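Tungstate ABC transporter, periplasmic tungstate-binding protein (Geobacter sulfurreducens, PDB 3LR1) probably binds tungstate in the periplasm and delivers it to an ABC transporter for uptake into the cell. Local coordinates at residues A[152-155]-A[156-159]. Residues are numbered along the deposited sequence; the frame is centred on the assembly and turned at random.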
ATOM      1  N   GLN A 152      -1.628  -8.347  10.036  1.00 28.89           N
ATOM      2  CA  GLN A 152      -0.457  -7.467  10.147  1.00 28.22           C
ATOM      3  C   GLN A 152      -0.161  -6.821   8.812  1.00 27.07           C
ATOM      4  O   GLN A 152      -0.683  -7.256   7.766  1.00 26.40           O
ATOM      5  CB  GLN A 152       0.787  -8.244  10.580  1.00 28.79           C
ATOM      6  CG  GLN A 152       0.688  -8.710  11.993  1.00 30.32           C
ATOM      7  CD  GLN A 152       2.028  -9.161  12.599  1.00 32.56           C
ATOM      8  OE1 GLN A 152       2.816  -8.339  13.127  1.00 34.76           O
ATOM      9  NE2 GLN A 152       2.266 -10.463  12.559  1.00 30.61           N
ATOM     10  N   GLY A 153       0.721  -5.819   8.870  1.00 25.91           N
ATOM     11  CA  GLY A 153       1.172  -5.100   7.677  1.00 25.11           C
ATOM     12  C   GLY A 153       2.023  -5.911   6.744  1.00 22.85           C
ATOM     13  O   GLY A 153       2.321  -7.041   7.019  1.00 24.06           O
HETATM   14  N   MSE A 154       2.405  -5.323   5.619  1.00 22.11           N
HETATM   15  CA  MSE A 154       3.125  -6.066   4.602  1.00 21.50           C
HETATM   16  C   MSE A 154       4.485  -6.580   5.101  1.00 21.11           C
HETATM   17  O   MSE A 154       4.907  -7.704   4.785  1.00 21.52           O
HETATM   18  CB  MSE A 154       3.262  -5.207   3.352  1.00 22.09           C
HETATM   19  CG  MSE A 154       3.659  -5.952   2.164  1.00 21.64           C
HETATM   20 SE   MSE A 154       2.117  -6.950   1.560  1.00 23.14          SE
HETATM   21  CE  MSE A 154       2.706  -8.775   2.111  1.00 22.93           C
ATOM     22  N   GLY A 155       5.196  -5.741   5.837  1.00 21.47           N
ATOM     23  CA  GLY A 155       6.522  -6.062   6.325  1.00 22.14           C
ATOM     24  C   GLY A 155       6.496  -7.306   7.177  1.00 22.28           C
ATOM     25  O   GLY A 155       7.242  -8.291   6.944  1.00 23.14           O
ATOM     26  N   PRO A 156       5.629  -7.304   8.187  1.00 22.50           N
ATOM     27  CA  PRO A 156       5.560  -8.529   9.007  1.00 22.23           C
ATOM     28  C   PRO A 156       5.060  -9.752   8.241  1.00 22.34           C
ATOM     29  O   PRO A 156       5.413 -10.880   8.592  1.00 21.41           O
ATOM     30  CB  PRO A 156       4.580  -8.162  10.120  1.00 23.24           C
ATOM     31  CG  PRO A 156       4.599  -6.667  10.168  1.00 22.98           C
ATOM     32  CD  PRO A 156       5.217  -6.108   8.923  1.00 22.56           C
ATOM     33  N   VAL A 157       4.230  -9.542   7.208  1.00 21.00           N
ATOM     34  CA  VAL A 157       3.805 -10.695   6.434  1.00 19.76           C
ATOM     35  C   VAL A 157       4.986 -11.259   5.620  1.00 19.33           C
ATOM     36  O   VAL A 157       5.150 -12.450   5.556  1.00 19.26           O
ATOM     37  CB  VAL A 157       2.554 -10.375   5.588  1.00 19.84           C
ATOM     38  CG1 VAL A 157       2.382 -11.435   4.483  1.00 18.83           C
ATOM     39  CG2 VAL A 157       1.314 -10.309   6.609  1.00 21.79           C
ATOM     40  N   ILE A 158       5.826 -10.401   5.040  1.00 20.09           N
ATOM     41  CA  ILE A 158       7.004 -10.890   4.292  1.00 19.69           C
ATOM     42  C   ILE A 158       7.914 -11.649   5.250  1.00 20.89           C
ATOM     43  O   ILE A 158       8.451 -12.748   4.929  1.00 20.54           O
ATOM     44  CB  ILE A 158       7.776  -9.759   3.583  1.00 19.26           C
ATOM     45  CG1 ILE A 158       6.904  -9.149   2.478  1.00 17.54           C
ATOM     46  CG2 ILE A 158       9.110 -10.319   3.070  1.00 18.94           C
ATOM     47  CD1 ILE A 158       7.456  -7.784   1.842  1.00 19.71           C
ATOM     48  N   THR A 159       8.072 -11.141   6.468  1.00 21.87           N
ATOM     49  CA  THR A 159       8.876 -11.893   7.436  1.00 22.39           C
ATOM     50  C   THR A 159       8.275 -13.243   7.786  1.00 23.11           C
ATOM     51  O   THR A 159       9.007 -14.218   7.919  1.00 24.47           O
ATOM     52  CB  THR A 159       9.051 -11.043   8.713  1.00 22.64           C
ATOM     53  OG1 THR A 159       9.709  -9.842   8.361  1.00 22.99           O
ATOM     54  CG2 THR A 159       9.880 -11.729   9.797  1.00 22.04           C
TER
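The carbonyl O of Gly-155 is approached by two groups of Thr-159: the backbone N donates a hydrogen bond of 3.0 Å, and OG1 lies 3.2 Å from the same oxygen. With its own carbonyl carbon opposite OG1 (chi1 -60°), Thr-159 folds the hydroxyl back toward that oxygen. One residue earlier Ile-158 N bonds Met-154 O at 2.9 Å, and the first turn is closed by Val-157 N on Gly-153 O, the N-cap residue. The selenomethionine at Met-154 bends back on itself, bringing CE to 3.6 Å from Val-157 CG1, on the flank packed against strand 167-171. On another side the Gln-152 amide meets the CB-CG side of the proline ring at a slant, OE1 3.5 Å from Pro-156 CB. Without that ring, a glycine in place of Pro-156 is likely to cost the Gln-152 amide its footing and the first turn its restraint on phi. Gln-152 O accepts from Arg-121, while Met-154 N, in the first turn, donates to Ser-14 OG. A bound tungsten ion lies about 6 Å from the Met-154 side chain, consistent with the N-terminal turn of helix 154-164 bordering the ligand cleft, as in periplasmic oxyanion-binding proteins.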